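Local coordinates for INSIG protein homolog (Mycobacterium vanbaalenii PYR-1, PDB 4XU6) that binds diacylglycerol within the membrane as a homotrimeric mycobacterial homolog of the Insig proteins, at residues A18-D23 with W43-W48; E62-L67 with L178-V183. All blocks are in the same frame, centred on the assembly; numbering follows the deposited sequence.

Contact 1: residues A18-D23 with W43-W48. With BOG (octyl beta-D-glucopyranoside), chain C.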
ATOM      1  N   ALA A  18      18.024  -5.731   5.362  1.00 24.26           N
ATOM      2  CA  ALA A  18      16.886  -4.818   5.316  1.00 25.47           C
ATOM      3  C   ALA A  18      17.216  -3.470   5.961  1.00 23.36           C
ATOM      4  O   ALA A  18      16.827  -2.424   5.452  1.00 22.70           O
ATOM      5  CB  ALA A  18      15.668  -5.454   5.974  1.00 23.38           C
ATOM      6  N   ALA A  19      17.934  -3.496   7.081  1.00 21.46           N
ATOM      7  CA  ALA A  19      18.348  -2.265   7.754  1.00 24.63           C
ATOM      8  C   ALA A  19      19.236  -1.389   6.873  1.00 23.75           C
ATOM      9  O   ALA A  19      19.069  -0.168   6.839  1.00 24.25           O
ATOM     10  CB  ALA A  19      19.064  -2.572   9.074  1.00 24.76           C
ATOM     11  N   LEU A  20      20.190  -2.006   6.176  1.00 22.79           N
ATOM     12  CA  LEU A  20      21.101  -1.253   5.306  1.00 22.45           C
ATOM     13  C   LEU A  20      20.340  -0.578   4.161  1.00 23.34           C
ATOM     14  O   LEU A  20      20.653   0.545   3.772  1.00 22.27           O
ATOM     15  CB  LEU A  20      22.188  -2.168   4.741  1.00 22.51           C
ATOM     16  CG  LEU A  20      23.250  -2.630   5.742  1.00 24.37           C
ATOM     17  CD1 LEU A  20      24.160  -3.687   5.136  1.00 27.28           C
ATOM     18  CD2 LEU A  20      24.055  -1.427   6.245  1.00 23.74           C
ATOM     19  N   ILE A  21      19.337  -1.265   3.626  1.00 21.77           N
ATOM     20  CA  ILE A  21      18.546  -0.691   2.537  1.00 22.97           C
ATOM     21  C   ILE A  21      17.727   0.492   3.051  1.00 22.22           C
ATOM     22  O   ILE A  21      17.699   1.559   2.432  1.00 19.97           O
ATOM     23  CB  ILE A  21      17.610  -1.746   1.902  1.00 22.96           C
ATOM     24  CG1 ILE A  21      18.427  -2.812   1.166  1.00 23.47           C
ATOM     25  CG2 ILE A  21      16.608  -1.080   0.935  1.00 25.83           C
ATOM     26  CD1 ILE A  21      17.621  -4.089   0.838  1.00 24.93           C
ATOM     27  N   GLY A  22      17.057   0.298   4.183  1.00 21.09           N
ATOM     28  CA  GLY A  22      16.254   1.356   4.766  1.00 22.76           C
ATOM     29  C   GLY A  22      17.104   2.525   5.233  1.00 23.45           C
ATOM     30  O   GLY A  22      16.744   3.689   5.046  1.00 20.33           O
ATOM     31  N   ASP A  23      18.243   2.230   5.848  1.00 21.40           N
ATOM     32  CA  ASP A  23      19.095   3.311   6.341  1.00 21.67           C
ATOM     33  C   ASP A  23      19.754   4.072   5.191  1.00 21.16           C
ATOM     34  O   ASP A  23      19.857   5.288   5.239  1.00 20.76           O
ATOM     35  CB  ASP A  23      20.146   2.775   7.303  1.00 23.51           C
ATOM     36  CG  ASP A  23      20.706   3.851   8.226  1.00 26.90           C
ATOM     37  OD1 ASP A  23      19.934   4.713   8.708  1.00 25.14           O
ATOM     38  OD2 ASP A  23      21.931   3.823   8.477  1.00 24.81           O
ATOM     39  N   TRP A  43      28.254   0.577   3.410  1.00 28.33           N
ATOM     40  CA  TRP A  43      27.358   1.381   2.578  1.00 30.07           C
ATOM     41  C   TRP A  43      27.171   2.763   3.227  1.00 29.70           C
ATOM     42  O   TRP A  43      28.154   3.471   3.461  1.00 27.07           O
ATOM     43  CB  TRP A  43      26.015   0.655   2.371  1.00 26.78           C
ATOM     44  CG  TRP A  43      25.239   1.098   1.157  1.00 29.75           C
ATOM     45  CD1 TRP A  43      25.590   2.067   0.262  1.00 32.74           C
ATOM     46  CD2 TRP A  43      23.977   0.575   0.707  1.00 29.50           C
ATOM     47  NE1 TRP A  43      24.627   2.180  -0.717  1.00 34.96           N
ATOM     48  CE2 TRP A  43      23.627   1.275  -0.468  1.00 33.08           C
ATOM     49  CE3 TRP A  43      23.113  -0.420   1.181  1.00 30.06           C
ATOM     50  CZ2 TRP A  43      22.447   1.016  -1.175  1.00 28.22           C
ATOM     51  CZ3 TRP A  43      21.935  -0.677   0.477  1.00 31.60           C
ATOM     52  CH2 TRP A  43      21.616   0.044  -0.685  1.00 29.19           C
ATOM     53  N   SER A  44      25.934   3.141   3.553  1.00 24.02           N
ATOM     54  CA  SER A  44      25.687   4.464   4.134  1.00 23.34           C
ATOM     55  C   SER A  44      25.638   4.474   5.664  1.00 22.44           C
ATOM     56  O   SER A  44      25.381   5.517   6.267  1.00 23.55           O
ATOM     57  CB  SER A  44      24.378   5.057   3.597  1.00 28.02           C
ATOM     58  OG  SER A  44      24.369   5.102   2.181  1.00 28.84           O
ATOM     59  N   SER A  45      25.889   3.322   6.285  1.00 22.31           N
ATOM     60  CA  SER A  45      25.665   3.149   7.723  1.00 24.57           C
ATOM     61  C   SER A  45      26.948   2.829   8.484  1.00 22.78           C
ATOM     62  O   SER A  45      27.791   2.088   7.983  1.00 25.36           O
ATOM     63  CB  SER A  45      24.700   1.979   7.971  1.00 24.24           C
ATOM     64  OG  SER A  45      23.493   2.138   7.254  1.00 24.63           O
ATOM     65  N   PRO A  46      27.065   3.348   9.717  1.00 25.35           N
ATOM     66  CA  PRO A  46      28.115   2.882  10.628  1.00 28.72           C
ATOM     67  C   PRO A  46      27.988   1.380  10.771  1.00 28.31           C
ATOM     68  O   PRO A  46      26.854   0.869  10.814  1.00 24.19           O
ATOM     69  CB  PRO A  46      27.752   3.545  11.963  1.00 28.54           C
ATOM     70  CG  PRO A  46      26.906   4.726  11.610  1.00 31.11           C
ATOM     71  CD  PRO A  46      26.147   4.299  10.363  1.00 25.31           C
ATOM     72  N   PHE A  47      29.118   0.676  10.857  1.00 26.27           N
ATOM     73  CA  PHE A  47      29.090  -0.782  10.816  1.00 27.20           C
ATOM     74  C   PHE A  47      28.217  -1.388  11.918  1.00 24.88           C
ATOM     75  O   PHE A  47      27.690  -2.486  11.747  1.00 26.29           O
ATOM     76  CB  PHE A  47      30.505  -1.366  10.902  1.00 27.60           C
ATOM     77  CG  PHE A  47      31.045  -1.421  12.295  1.00 27.86           C
ATOM     78  CD1 PHE A  47      31.610  -0.294  12.876  1.00 29.44           C
ATOM     79  CD2 PHE A  47      30.962  -2.598  13.040  1.00 34.00           C
ATOM     80  CE1 PHE A  47      32.101  -0.336  14.170  1.00 34.40           C
ATOM     81  CE2 PHE A  47      31.445  -2.650  14.335  1.00 30.37           C
ATOM     82  CZ  PHE A  47      32.014  -1.523  14.903  1.00 32.51           C
ATOM     83  N   TRP A  48      28.077  -0.681  13.038  1.00 26.92           N
ATOM     84  CA  TRP A  48      27.299  -1.211  14.163  1.00 27.97           C
ATOM     85  C   TRP A  48      25.789  -1.146  13.936  1.00 28.90           C
ATOM     86  O   TRP A  48      25.029  -1.819  14.631  1.00 26.68           O
ATOM     87  CB  TRP A  48      27.660  -0.521  15.489  1.00 28.40           C
ATOM     88  CG  TRP A  48      27.649   0.986  15.463  1.00 30.76           C
ATOM     89  CD1 TRP A  48      28.744   1.817  15.423  1.00 30.77           C
ATOM     90  CD2 TRP A  48      26.499   1.844  15.496  1.00 31.23           C
ATOM     91  NE1 TRP A  48      28.336   3.132  15.424  1.00 30.44           N
ATOM     92  CE2 TRP A  48      26.965   3.174  15.464  1.00 31.58           C
ATOM     93  CE3 TRP A  48      25.117   1.616  15.539  1.00 29.20           C
ATOM     94  CZ2 TRP A  48      26.098   4.270  15.477  1.00 30.18           C
ATOM     95  CZ3 TRP A  48      24.262   2.706  15.554  1.00 27.90           C
ATOM     96  CH2 TRP A  48      24.754   4.013  15.519  1.00 30.86           C
TER
HETATM   97  C1  BOG C 302      31.609   3.380  18.785  1.00 54.03           C
HETATM   98  O1  BOG C 302      31.869   2.033  18.395  1.00 52.53           O
HETATM   99  C2  BOG C 302      32.909   4.178  18.796  1.00 57.90           C
HETATM  100  O2  BOG C 302      33.849   3.561  19.684  1.00 63.19           O
HETATM  101  C3  BOG C 302      32.605   5.597  19.241  1.00 58.19           C
HETATM  102  O3  BOG C 302      33.804   6.374  19.296  1.00 64.79           O
HETATM  103  C4  BOG C 302      31.628   6.205  18.247  1.00 51.52           C
HETATM  104  O4  BOG C 302      31.291   7.536  18.654  1.00 55.83           O
HETATM  105  C5  BOG C 302      30.360   5.356  18.187  1.00 50.45           C
HETATM  106  O5  BOG C 302      30.649   3.977  17.905  1.00 51.02           O
HETATM  107  C6  BOG C 302      29.388   5.904  17.144  1.00 42.46           C
HETATM  108  O6  BOG C 302      29.787   5.490  15.835  1.00 39.26           O
HETATM  109  C1' BOG C 302      30.900   1.139  18.926  1.00 52.11           C
HETATM  110  C2' BOG C 302      31.181  -0.251  18.373  1.00 53.24           C
HETATM  111  C3' BOG C 302      30.504  -1.305  19.235  1.00 58.96           C
HETATM  112  C4' BOG C 302      30.590  -2.683  18.588  1.00 57.72           C
HETATM  113  C5' BOG C 302      29.261  -3.409  18.749  1.00 55.93           C
HETATM  114  C6' BOG C 302      28.136  -2.506  18.257  1.00 54.44           C
HETATM  115  C7' BOG C 302      26.750  -3.015  18.632  1.00 48.58           C
HETATM  116  C8' BOG C 302      26.693  -4.527  18.622  1.00 54.73           C
HETATM  117  O   HOH W   1      23.296   1.773   4.350  1.00 24.22           O
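Ser45 donates its hydroxyl hydrogen to Asp23, with OG 2.6 Å from OD2, and the carboxylate oxygen receives it on its anti lone pair. Leu20 CD2 touches the same hydroxyl, 3.7 Å from Ser45 OG. The indole of Trp43 meets the first transmembrane helix, 5-29, obliquely: CE3 approaches both Leu20 O (3.7 Å) and Leu20 CB, while CZ3 lies 4.2 Å from Ile21 CG1. One water fills in between, donating to Leu20 O (3.0 Å) and Ser45 OG and accepting from Ser44 N.

Further out, His24 stacks on Trp43 and bonds Ser44 OG through ND1; Tyr34 OH is a second partner of Asp23 OD2; and Val102 of a second subunit packs on Ile21 and Trp43. Strand 45-46, paired antiparallel with 41-42, leads into helix 48-64. There Trp48 NE1 donates to O6 of the octyl glucoside, 2.8 Å away and in the ring plane, at an N-H...O angle of 162°, and Pro46 CB lies over one face of the Trp48 ring, toward its rim.

Two hydroxyls thus reach the same oxygen of Asp23, a buried residue near the diacylglycerol-binding His26, consistent with a stabilised negative charge there.

Contact 2: residues E62-L67 with L178-V183; sequences ELRLHL and LGELAV. With BOG (octyl beta-D-glucopyranoside), chain B.
Gly179 presents its carbonyl oxygen to Leu65, whose CD2 comes within 3.5 Å of it. Leu65 CG stands anti to Leu65's own carbonyl carbon (chi1 -60°), and both methyls beyond it reach the helix. The Gly179 oxygen also accepts a weak backbone bond from Val183 N, at 3.4 Å.

At Glu180 the contact turns polar. Its CG lies over one face of the Arg64 guanidinium, and its OE2 forms a salt bridge to Arg64 NH2 at 3.2 Å, the carboxylate and guanidinium planes being 41° apart. A water accepts from Arg64 NE (2.9 Å) and donates to Glu180 OE1, giving the pair a second, indirect link. Both charges are shared: Arg64 NH2 also pairs with Asp121 and Glu180 OE1 with Arg71, while Pro68 O and Ala69 O accept from the two guanidinium nitrogens NH1 and NH2.

The contact joins the C-terminal end region of the second transmembrane helix of the INSIG bundle, with the type I turn from Arg64 to Leu67, to the sixth, helix 164-184. From within that turn, His66 NE2 donates to Glu62 OE2 at 2.7 Å, and Arg2 reaches Leu65 O.

Leu181 points away from the turn, and its CD2 lies 3.6 Å from C8' of an octyl glucoside tail. Ala182 faces the turn without touching it and packs on Glu7 of helix 5-29. Val183 then brings CG2 to 3.6 Å from Leu65 CD1, the two branched ends passing antiparallel to one another.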
ATOM      1  N   GLU A  62      13.360 -14.769  18.901  1.00 26.52           N
ATOM      2  CA  GLU A  62      13.562 -15.629  20.070  1.00 26.08           C
ATOM      3  C   GLU A  62      12.516 -15.340  21.152  1.00 25.98           C
ATOM      4  O   GLU A  62      11.904 -16.270  21.701  1.00 29.74           O
ATOM      5  CB  GLU A  62      14.980 -15.444  20.629  1.00 26.98           C
ATOM      6  CG  GLU A  62      15.245 -16.204  21.937  1.00 32.18           C
ATOM      7  CD  GLU A  62      15.343 -17.706  21.749  1.00 37.14           C
ATOM      8  OE1 GLU A  62      15.541 -18.160  20.602  1.00 32.87           O
ATOM      9  OE2 GLU A  62      15.227 -18.436  22.762  1.00 34.97           O
ATOM     10  N   LEU A  63      12.303 -14.056  21.442  1.00 25.67           N
ATOM     11  CA  LEU A  63      11.293 -13.632  22.419  1.00 28.36           C
ATOM     12  C   LEU A  63       9.921 -14.257  22.157  1.00 30.24           C
ATOM     13  O   LEU A  63       9.273 -14.763  23.082  1.00 27.78           O
ATOM     14  CB  LEU A  63      11.171 -12.101  22.454  1.00 28.13           C
ATOM     15  CG  LEU A  63      10.029 -11.489  23.283  1.00 29.19           C
ATOM     16  CD1 LEU A  63      10.122 -11.894  24.761  1.00 33.26           C
ATOM     17  CD2 LEU A  63       9.984  -9.964  23.143  1.00 28.07           C
ATOM     18  N   ARG A  64       9.477 -14.218  20.899  1.00 26.90           N
ATOM     19  CA  ARG A  64       8.181 -14.783  20.528  1.00 26.45           C
ATOM     20  C   ARG A  64       8.090 -16.263  20.911  1.00 26.76           C
ATOM     21  O   ARG A  64       7.044 -16.735  21.358  1.00 26.33           O
ATOM     22  CB  ARG A  64       7.912 -14.611  19.019  1.00 23.79           C
ATOM     23  CG  ARG A  64       6.661 -15.350  18.525  1.00 22.68           C
ATOM     24  CD  ARG A  64       5.425 -14.794  19.228  1.00 25.21           C
ATOM     25  NE  ARG A  64       4.160 -15.443  18.860  1.00 26.41           N
ATOM     26  CZ  ARG A  64       3.602 -16.443  19.544  1.00 29.98           C
ATOM     27  NH1 ARG A  64       4.213 -16.949  20.612  1.00 28.49           N
ATOM     28  NH2 ARG A  64       2.434 -16.949  19.158  1.00 25.56           N
ATOM     29  N   LEU A  65       9.193 -16.988  20.747  1.00 25.77           N
ATOM     30  CA  LEU A  65       9.207 -18.413  21.075  1.00 27.36           C
ATOM     31  C   LEU A  65       9.117 -18.694  22.585  1.00 32.18           C
ATOM     32  O   LEU A  65       8.969 -19.845  23.003  1.00 33.58           O
ATOM     33  CB  LEU A  65      10.425 -19.099  20.459  1.00 29.09           C
ATOM     34  CG  LEU A  65      10.504 -19.028  18.929  1.00 28.46           C
ATOM     35  CD1 LEU A  65      11.771 -19.699  18.435  1.00 26.09           C
ATOM     36  CD2 LEU A  65       9.265 -19.660  18.291  1.00 27.45           C
ATOM     37  N   HIS A  66       9.196 -17.646  23.395  1.00 29.54           N
ATOM     38  CA  HIS A  66       9.022 -17.789  24.838  1.00 33.77           C
ATOM     39  C   HIS A  66       7.637 -17.312  25.273  1.00 38.71           C
ATOM     40  O   HIS A  66       7.290 -17.367  26.458  1.00 34.96           O
ATOM     41  CB  HIS A  66      10.121 -17.029  25.589  1.00 30.23           C
ATOM     42  CG  HIS A  66      11.478 -17.646  25.448  1.00 34.46           C
ATOM     43  ND1 HIS A  66      11.982 -18.548  26.360  1.00 33.92           N
ATOM     44  CD2 HIS A  66      12.428 -17.503  24.495  1.00 32.02           C
ATOM     45  CE1 HIS A  66      13.186 -18.935  25.977  1.00 35.52           C
ATOM     46  NE2 HIS A  66      13.480 -18.315  24.848  1.00 37.97           N
ATOM     47  N   LEU A  67       6.846 -16.848  24.308  1.00 32.32           N
ATOM     48  CA  LEU A  67       5.499 -16.359  24.587  1.00 31.76           C
ATOM     49  C   LEU A  67       4.502 -17.454  24.211  1.00 30.02           C
ATOM     50  O   LEU A  67       4.854 -18.376  23.468  1.00 28.26           O
ATOM     51  CB  LEU A  67       5.234 -15.049  23.824  1.00 29.80           C
ATOM     52  CG  LEU A  67       6.183 -13.886  24.145  1.00 28.67           C
ATOM     53  CD1 LEU A  67       5.908 -12.688  23.259  1.00 29.66           C
ATOM     54  CD2 LEU A  67       6.089 -13.480  25.614  1.00 32.17           C
ATOM     55  N   LEU A 178       8.821 -14.392  12.078  1.00 20.21           N
ATOM     56  CA  LEU A 178       9.999 -15.102  11.579  1.00 19.69           C
ATOM     57  C   LEU A 178      10.470 -16.171  12.573  1.00 21.76           C
ATOM     58  O   LEU A 178      10.920 -17.235  12.167  1.00 21.62           O
ATOM     59  CB  LEU A 178      11.140 -14.130  11.283  1.00 21.01           C
ATOM     60  CG  LEU A 178      10.917 -13.232  10.067  1.00 22.38           C
ATOM     61  CD1 LEU A 178      11.995 -12.156   9.969  1.00 22.76           C
ATOM     62  CD2 LEU A 178      10.897 -14.094   8.819  1.00 25.31           C
ATOM     63  N   GLY A 179      10.385 -15.876  13.864  1.00 22.47           N
ATOM     64  CA  GLY A 179      10.705 -16.870  14.885  1.00 22.46           C
ATOM     65  C   GLY A 179       9.772 -18.069  14.834  1.00 22.76           C
ATOM     66  O   GLY A 179      10.219 -19.216  14.926  1.00 22.23           O
ATOM     67  N   GLU A 180       8.475 -17.811  14.681  1.00 22.17           N
ATOM     68  CA  GLU A 180       7.504 -18.890  14.543  1.00 24.31           C
ATOM     69  C   GLU A 180       7.809 -19.728  13.308  1.00 26.81           C
ATOM     70  O   GLU A 180       7.735 -20.962  13.347  1.00 23.46           O
ATOM     71  CB  GLU A 180       6.076 -18.340  14.459  1.00 23.66           C
ATOM     72  CG  GLU A 180       5.608 -17.626  15.711  1.00 26.01           C
ATOM     73  CD  GLU A 180       4.282 -16.923  15.522  1.00 28.30           C
ATOM     74  OE1 GLU A 180       4.252 -15.870  14.853  1.00 27.59           O
ATOM     75  OE2 GLU A 180       3.269 -17.410  16.065  1.00 27.59           O
ATOM     76  N   LEU A 181       8.152 -19.061  12.210  1.00 23.57           N
ATOM     77  CA  LEU A 181       8.476 -19.775  10.979  1.00 24.32           C
ATOM     78  C   LEU A 181       9.723 -20.645  11.122  1.00 23.08           C
ATOM     79  O   LEU A 181       9.765 -21.758  10.601  1.00 25.07           O
ATOM     80  CB  LEU A 181       8.679 -18.808   9.809  1.00 24.11           C
ATOM     81  CG  LEU A 181       9.060 -19.492   8.489  1.00 27.06           C
ATOM     82  CD1 LEU A 181       7.999 -20.494   8.074  1.00 30.91           C
ATOM     83  CD2 LEU A 181       9.281 -18.470   7.391  1.00 28.61           C
ATOM     84  N   ALA A 182      10.743 -20.132  11.802  1.00 22.54           N
ATOM     85  CA  ALA A 182      11.998 -20.883  11.945  1.00 25.67           C
ATOM     86  C   ALA A 182      11.745 -22.255  12.577  1.00 23.74           C
ATOM     87  O   ALA A 182      12.314 -23.274  12.148  1.00 24.67           O
ATOM     88  CB  ALA A 182      13.014 -20.088  12.766  1.00 24.87           C
ATOM     89  N   VAL A 183      10.877 -22.283  13.584  1.00 23.47           N
ATOM     90  CA  VAL A 183      10.537 -23.544  14.245  1.00 25.83           C
ATOM     91  C   VAL A 183       9.622 -24.404  13.377  1.00 27.26           C
ATOM     92  O   VAL A 183       9.860 -25.596  13.202  1.00 25.56           O
ATOM     93  CB  VAL A 183       9.881 -23.311  15.619  1.00 24.91           C
ATOM     94  CG1 VAL A 183       9.362 -24.646  16.215  1.00 29.33           C
ATOM     95  CG2 VAL A 183      10.869 -22.634  16.559  1.00 23.75           C
TER
HETATM   96  C1  BOG B 301      17.753 -25.137   9.588  1.00 32.63           C
HETATM   97  O1  BOG B 301      17.451 -23.769   9.848  1.00 31.86           O
HETATM   98  C2  BOG B 301      16.907 -26.044  10.496  1.00 29.36           C
HETATM   99  O2  BOG B 301      17.185 -25.735  11.869  1.00 30.11           O
HETATM  100  C3  BOG B 301      17.211 -27.504  10.222  1.00 32.09           C
HETATM  101  O3  BOG B 301      16.304 -28.330  10.964  1.00 29.44           O
HETATM  102  C4  BOG B 301      17.036 -27.788   8.736  1.00 33.39           C
HETATM  103  O4  BOG B 301      17.460 -29.130   8.468  1.00 35.83           O
HETATM  104  C5  BOG B 301      17.826 -26.793   7.880  1.00 34.08           C
HETATM  105  O5  BOG B 301      17.483 -25.446   8.220  1.00 32.98           O
HETATM  106  C6  BOG B 301      17.584 -27.014   6.386  1.00 34.08           C
HETATM  107  O6  BOG B 301      16.206 -26.800   6.062  1.00 36.33           O
HETATM  108  C1' BOG B 301      18.025 -22.846   8.908  1.00 37.85           C
HETATM  109  C2' BOG B 301      17.283 -21.518   9.063  1.00 32.26           C
HETATM  110  C3' BOG B 301      16.895 -20.874   7.747  1.00 42.39           C
HETATM  111  C4' BOG B 301      15.397 -20.603   7.702  1.00 39.94           C
HETATM  112  C5' BOG B 301      14.987 -19.311   8.395  1.00 35.63           C
HETATM  113  C6' BOG B 301      14.116 -18.489   7.442  1.00 35.27           C
HETATM  114  C7' BOG B 301      13.403 -17.341   8.149  1.00 36.89           C
HETATM  115  C8' BOG B 301      12.410 -17.872   9.164  1.00 34.07           C
HETATM  116  O   HOH W   2       3.747 -13.914  16.405  1.00 25.17           O

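How the contacts relate
In sequence both segments of contact 1 precede those of contact 2, and helix 48-64 joins them: residues 43-48 lead into its start, residues 62-67 leave its end. Their centres are 25 Å apart and their nearest atoms about 9 Å, so they do not touch. Helix 5-29 also relates them, carrying residues 18-23 of contact 1 and, nearer its start, Leu11 and Leu14, on which Leu178 of contact 2 packs. Contact 1 adjoins the lipid pocket: Ala18 lines it and the Asp23 side chain is about 4 Å from a bound tridecanoic acid. Contact 2 is away from it, with Gly179 about 11 Å from a tridecanoic acid.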